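Long-range contact in LbaCas13a H328A (C2c2) (PDB 5WLH), which binds pre-crRNA as a CRISPR-Cas13a nuclease and probably cuts target RNA under its guidance: residues E501-L513 and V909-M921. Residues are numbered along the deposited sequence; the frame is centred on the assembly and turned at random.
With nucleotides of chain B.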
loop_
_atom_site.group_PDB
_atom_site.type_symbol
_atom_site.label_atom_id
_atom_site.label_comp_id
_atom_site.label_asym_id
_atom_site.label_seq_id
_atom_site.Cartn_x
_atom_site.Cartn_y
_atom_site.Cartn_z
ATOM N N GLU A 501 -3.544 1.205 -9.523
ATOM C CA GLU A 501 -4.587 2.069 -8.986
ATOM C C GLU A 501 -5.664 2.346 -10.029
ATOM O O GLU A 501 -6.862 2.335 -9.714
ATOM C CB GLU A 501 -3.966 3.371 -8.477
ATOM C CG GLU A 501 -3.035 3.160 -7.263
ATOM C CD GLU A 501 -1.796 4.074 -7.250
ATOM O OE1 GLU A 501 -1.686 4.964 -8.111
ATOM O OE2 GLU A 501 -0.927 3.891 -6.363
ATOM N N THR A 502 -5.257 2.606 -11.277
ATOM C CA THR A 502 -6.224 2.871 -12.336
ATOM C C THR A 502 -7.067 1.643 -12.627
ATOM O O THR A 502 -8.265 1.759 -12.912
ATOM C CB THR A 502 -5.485 3.342 -13.600
ATOM O OG1 THR A 502 -4.736 4.517 -13.277
ATOM C CG2 THR A 502 -6.463 3.672 -14.739
ATOM N N ALA A 503 -6.467 0.455 -12.526
ATOM C CA ALA A 503 -7.210 -0.769 -12.797
ATOM C C ALA A 503 -8.379 -0.912 -11.838
ATOM O O ALA A 503 -9.444 -1.419 -12.212
ATOM C CB ALA A 503 -6.283 -1.979 -12.693
ATOM N N VAL A 504 -8.190 -0.479 -10.592
ATOM C CA VAL A 504 -9.250 -0.551 -9.597
ATOM C C VAL A 504 -10.414 0.330 -10.020
ATOM O O VAL A 504 -11.577 -0.083 -9.970
ATOM C CB VAL A 504 -8.693 -0.131 -8.221
ATOM C CG1 VAL A 504 -9.834 0.151 -7.221
ATOM C CG2 VAL A 504 -7.720 -1.194 -7.699
ATOM N N TYR A 505 -10.109 1.545 -10.489
ATOM C CA TYR A 505 -11.162 2.485 -10.864
ATOM C C TYR A 505 -11.870 2.056 -12.137
ATOM O O TYR A 505 -13.082 2.273 -12.250
ATOM C CB TYR A 505 -10.589 3.896 -11.005
ATOM C CG TYR A 505 -10.084 4.368 -9.675
ATOM C CD1 TYR A 505 -10.907 4.325 -8.553
ATOM C CD2 TYR A 505 -8.772 4.774 -9.518
ATOM C CE1 TYR A 505 -10.443 4.726 -7.309
ATOM C CE2 TYR A 505 -8.300 5.162 -8.285
ATOM C CZ TYR A 505 -9.130 5.136 -7.190
ATOM O OH TYR A 505 -8.650 5.529 -5.958
ATOM N N VAL A 506 -11.147 1.435 -13.083
ATOM C CA VAL A 506 -11.813 0.828 -14.241
ATOM C C VAL A 506 -12.887 -0.150 -13.776
ATOM O O VAL A 506 -14.034 -0.106 -14.239
ATOM C CB VAL A 506 -10.794 0.143 -15.170
ATOM C CG1 VAL A 506 -11.513 -0.650 -16.304
ATOM C CG2 VAL A 506 -9.871 1.166 -15.770
ATOM N N ALA A 507 -12.541 -1.019 -12.819
ATOM C CA ALA A 507 -13.515 -1.971 -12.289
ATOM C C ALA A 507 -14.710 -1.259 -11.660
ATOM O O ALA A 507 -15.857 -1.661 -11.880
ATOM C CB ALA A 507 -12.852 -2.898 -11.264
ATOM N N PHE A 508 -14.466 -0.202 -10.862
ATOM C CA PHE A 508 -15.572 0.493 -10.218
ATOM C C PHE A 508 -16.425 1.239 -11.232
ATOM O O PHE A 508 -17.647 1.329 -11.073
ATOM C CB PHE A 508 -15.067 1.469 -9.149
ATOM C CG PHE A 508 -14.833 0.817 -7.808
ATOM C CD1 PHE A 508 -15.907 0.429 -7.014
ATOM C CD2 PHE A 508 -13.545 0.576 -7.351
ATOM C CE1 PHE A 508 -15.699 -0.183 -5.777
ATOM C CE2 PHE A 508 -13.324 -0.042 -6.110
ATOM C CZ PHE A 508 -14.394 -0.419 -5.328
ATOM N N ALA A 509 -15.798 1.818 -12.253
ATOM C CA ALA A 509 -16.576 2.514 -13.267
ATOM C C ALA A 509 -17.503 1.538 -13.969
ATOM O O ALA A 509 -18.680 1.844 -14.206
ATOM C CB ALA A 509 -15.646 3.189 -14.277
ATOM N N ALA A 510 -16.986 0.351 -14.295
ATOM C CA ALA A 510 -17.813 -0.680 -14.920
ATOM C C ALA A 510 -18.949 -1.096 -13.998
ATOM O O ALA A 510 -20.105 -1.219 -14.425
ATOM C CB ALA A 510 -16.942 -1.883 -15.294
ATOM N N ARG A 511 -18.637 -1.324 -12.720
ATOM C CA ARG A 511 -19.670 -1.654 -11.745
ATOM C C ARG A 511 -20.752 -0.582 -11.703
ATOM O O ARG A 511 -21.953 -0.886 -11.772
ATOM C CB ARG A 511 -19.039 -1.834 -10.356
ATOM C CG ARG A 511 -20.070 -2.070 -9.260
ATOM C CD ARG A 511 -20.943 -3.282 -9.620
ATOM N NE ARG A 511 -21.845 -3.647 -8.531
ATOM C CZ ARG A 511 -22.571 -4.758 -8.522
ATOM N NH1 ARG A 511 -22.507 -5.601 -9.552
ATOM N NH2 ARG A 511 -23.356 -5.028 -7.491
ATOM N N HIS A 512 -20.351 0.688 -11.573
ATOM C CA HIS A 512 -21.348 1.744 -11.462
ATOM C C HIS A 512 -22.203 1.830 -12.718
ATOM O O HIS A 512 -23.431 1.924 -12.633
ATOM C CB HIS A 512 -20.679 3.074 -11.148
ATOM C CG HIS A 512 -19.972 3.057 -9.832
ATOM N ND1 HIS A 512 -18.930 3.904 -9.526
ATOM C CD2 HIS A 512 -20.148 2.267 -8.750
ATOM C CE1 HIS A 512 -18.499 3.641 -8.305
ATOM N NE2 HIS A 512 -19.221 2.650 -7.813
ATOM N N LEU A 513 -21.578 1.798 -13.893
ATOM C CA LEU A 513 -22.370 1.853 -15.121
ATOM C C LEU A 513 -23.291 0.646 -15.231
ATOM O O LEU A 513 -24.425 0.761 -15.709
ATOM C CB LEU A 513 -21.458 1.930 -16.342
ATOM C CG LEU A 513 -22.151 1.934 -17.721
ATOM C CD1 LEU A 513 -23.240 3.005 -17.808
ATOM C CD2 LEU A 513 -21.118 2.152 -18.794
ATOM N N VAL A 909 -13.911 6.796 -17.490
ATOM C CA VAL A 909 -13.632 5.987 -16.303
ATOM C C VAL A 909 -13.775 6.830 -15.039
ATOM O O VAL A 909 -14.478 6.439 -14.101
ATOM C CB VAL A 909 -12.248 5.319 -16.402
ATOM C CG1 VAL A 909 -11.843 4.714 -15.048
ATOM C CG2 VAL A 909 -12.298 4.217 -17.435
ATOM N N SER A 910 -13.147 8.010 -15.005
ATOM C CA SER A 910 -13.229 8.813 -13.783
ATOM C C SER A 910 -14.641 9.335 -13.568
ATOM O O SER A 910 -15.092 9.461 -12.422
ATOM C CB SER A 910 -12.241 9.979 -13.825
ATOM O OG SER A 910 -12.595 10.928 -14.816
ATOM N N ARG A 911 -15.361 9.593 -14.659
ATOM C CA ARG A 911 -16.683 10.196 -14.547
ATOM C C ARG A 911 -17.682 9.248 -13.901
ATOM O O ARG A 911 -18.656 9.705 -13.297
ATOM C CB ARG A 911 -17.172 10.630 -15.934
ATOM C CG ARG A 911 -18.418 11.503 -15.908
ATOM C CD ARG A 911 -18.176 12.839 -15.243
ATOM N NE ARG A 911 -19.387 13.657 -15.317
ATOM C CZ ARG A 911 -20.363 13.651 -14.407
ATOM N NH1 ARG A 911 -20.284 12.889 -13.319
ATOM N NH2 ARG A 911 -21.423 14.422 -14.585
ATOM N N PHE A 912 -17.472 7.935 -14.027
ATOM C CA PHE A 912 -18.381 6.949 -13.460
ATOM C C PHE A 912 -17.994 6.531 -12.047
ATOM O O PHE A 912 -18.527 5.543 -11.540
ATOM C CB PHE A 912 -18.460 5.726 -14.374
ATOM C CG PHE A 912 -19.528 5.859 -15.412
ATOM C CD1 PHE A 912 -20.843 5.558 -15.102
ATOM C CD2 PHE A 912 -19.231 6.370 -16.662
ATOM C CE1 PHE A 912 -21.835 5.721 -16.032
ATOM C CE2 PHE A 912 -20.225 6.536 -17.610
ATOM C CZ PHE A 912 -21.530 6.215 -17.292
ATOM N N LEU A 913 -17.093 7.265 -11.403
ATOM C CA LEU A 913 -16.719 6.960 -10.028
ATOM C C LEU A 913 -17.576 7.752 -9.050
ATOM O O LEU A 913 -18.215 8.730 -9.410
ATOM C CB LEU A 913 -15.247 7.291 -9.795
ATOM C CG LEU A 913 -14.235 6.557 -10.665
ATOM C CD1 LEU A 913 -12.835 7.087 -10.363
ATOM C CD2 LEU A 913 -14.342 5.037 -10.404
ATOM N N SER A 914 -17.583 7.313 -7.790
ATOM C CA SER A 914 -18.095 8.186 -6.746
ATOM C C SER A 914 -17.183 9.408 -6.635
ATOM O O SER A 914 -16.023 9.360 -7.059
ATOM C CB SER A 914 -18.146 7.454 -5.405
ATOM O OG SER A 914 -16.831 7.288 -4.923
ATOM N N PRO A 915 -17.691 10.514 -6.078
ATOM C CA PRO A 915 -16.822 11.688 -5.873
ATOM C C PRO A 915 -15.586 11.362 -5.063
ATOM O O PRO A 915 -14.498 11.852 -5.375
ATOM C CB PRO A 915 -17.720 12.682 -5.122
ATOM C CG PRO A 915 -19.116 12.249 -5.410
ATOM C CD PRO A 915 -19.086 10.770 -5.674
ATOM N N ALA A 916 -15.730 10.549 -4.016
ATOM C CA ALA A 916 -14.572 10.205 -3.203
ATOM C C ALA A 916 -13.575 9.390 -4.004
ATOM O O ALA A 916 -12.364 9.562 -3.858
ATOM C CB ALA A 916 -15.005 9.434 -1.961
ATOM N N GLN A 917 -14.073 8.474 -4.835
ATOM C CA GLN A 917 -13.177 7.676 -5.653
ATOM C C GLN A 917 -12.481 8.532 -6.694
ATOM O O GLN A 917 -11.277 8.384 -6.912
ATOM C CB GLN A 917 -13.939 6.548 -6.336
ATOM C CG GLN A 917 -14.319 5.471 -5.358
ATOM C CD GLN A 917 -15.173 4.451 -6.006
ATOM O OE1 GLN A 917 -15.970 4.771 -6.902
ATOM N NE2 GLN A 917 -15.008 3.203 -5.589
ATOM N N ALA A 918 -13.214 9.446 -7.335
ATOM C CA ALA A 918 -12.566 10.298 -8.327
ATOM C C ALA A 918 -11.497 11.154 -7.663
ATOM O O ALA A 918 -10.415 11.365 -8.230
ATOM C CB ALA A 918 -13.605 11.181 -9.033
ATOM N N ASN A 919 -11.784 11.646 -6.453
ATOM C CA ASN A 919 -10.788 12.418 -5.716
ATOM C C ASN A 919 -9.555 11.576 -5.431
ATOM O O ASN A 919 -8.418 12.049 -5.568
ATOM C CB ASN A 919 -11.397 12.939 -4.403
ATOM C CG ASN A 919 -10.381 13.690 -3.545
ATOM O OD1 ASN A 919 -10.012 14.805 -3.872
ATOM N ND2 ASN A 919 -9.933 13.075 -2.438
ATOM N N HIS A 920 -9.763 10.334 -5.002
ATOM C CA HIS A 920 -8.638 9.426 -4.780
ATOM C C HIS A 920 -7.854 9.183 -6.069
ATOM O O HIS A 920 -6.616 9.175 -6.063
ATOM C CB HIS A 920 -9.137 8.084 -4.239
ATOM C CG HIS A 920 -9.544 8.098 -2.800
ATOM N ND1 HIS A 920 -8.877 8.824 -1.837
ATOM C CD2 HIS A 920 -10.529 7.429 -2.150
ATOM C CE1 HIS A 920 -9.448 8.627 -0.663
ATOM N NE2 HIS A 920 -10.450 7.781 -0.824
ATOM N N MET A 921 -8.559 8.947 -7.178
ATOM C CA MET A 921 -7.888 8.770 -8.461
ATOM C C MET A 921 -7.048 9.987 -8.809
ATOM O O MET A 921 -5.899 9.855 -9.224
ATOM C CB MET A 921 -8.915 8.501 -9.566
ATOM C CG MET A 921 -8.302 8.170 -10.915
ATOM S SD MET A 921 -9.666 7.875 -12.074
ATOM C CE MET A 921 -8.869 6.870 -13.322
ATOM P P U B 35 -11.303 18.897 -2.799
ATOM O OP1 U B 35 -10.164 18.333 -3.558
ATOM O OP2 U B 35 -11.624 20.305 -3.138
ATOM O "O5'" U B 35 -12.603 18.014 -2.981
ATOM C "C5'" U B 35 -13.402 18.107 -4.140
ATOM C "C4'" U B 35 -14.616 17.243 -3.973
ATOM O "O4'" U B 35 -14.212 15.861 -3.835
ATOM C "C3'" U B 35 -15.411 17.518 -2.711
ATOM O "O3'" U B 35 -16.273 18.618 -2.891
ATOM C "C2'" U B 35 -16.136 16.202 -2.472
ATOM O "O2'" U B 35 -17.314 16.128 -3.255
ATOM C "C1'" U B 35 -15.116 15.177 -2.999
ATOM N N1 U B 35 -14.357 14.558 -1.891
ATOM C C2 U B 35 -14.974 13.502 -1.260
ATOM O O2 U B 35 -16.058 13.066 -1.601
ATOM N N3 U B 35 -14.265 12.958 -0.229
ATOM C C4 U B 35 -13.039 13.373 0.243
ATOM O O4 U B 35 -12.555 12.775 1.205
ATOM C C5 U B 35 -12.465 14.481 -0.452
ATOM C C6 U B 35 -13.128 15.027 -1.479
#
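Tyr505 reaches from helix 486-517 across to helix 915-941 and lies along Met921. Met921 CB sits over one face of the ring, offset toward the rim, 4.0 Å from the centroid, in a CH-pi contact. The sulfur lies obliquely to the same ring, a Met-aromatic contact. Leu913 CD1 meets Tyr505 CD1 at 3.8 Å, and Tyr505 OH ends beside His920 CB. With the ring of Tyr505 cut back to an alanine, Met921 and Leu913 would probably lose their aromatic partner and a gap would be likely to open between the helices.

Phe912 is the first residue past the end of helix 901-911. Its CB packs on Ala509 CB at 3.8 Å, and its ring takes Leu513 CD1 at CE1, 3.5 Å away. Its carbonyl oxygen accepts a hydrogen bond from His512 ND1 at 2.6 Å. The oxygen lies in the imidazole plane, which helps to fix the turn of that ring.

Gln917 is extended beyond CG (chi2 174°), which carries its amide to Phe508. NE2 stands 3.1 Å above the plane of the Phe508 ring, over its centre. Gln917 OE1 accepts from Ser914 N, and Ser914 OG accepts from Gln917 N. This capping box starts helix 915-941.

The short segments 501-513 and 915-921 run nearly antiparallel, at 158°. Helix 588-602 touches Val506, Leu513 and Val909, while helix 1106-1145 touches Phe508 and Gln917. On helix 915-941, Ala916 and Asn919 lie beside U35 of chain B, and Ala918 packs on helix 960-974.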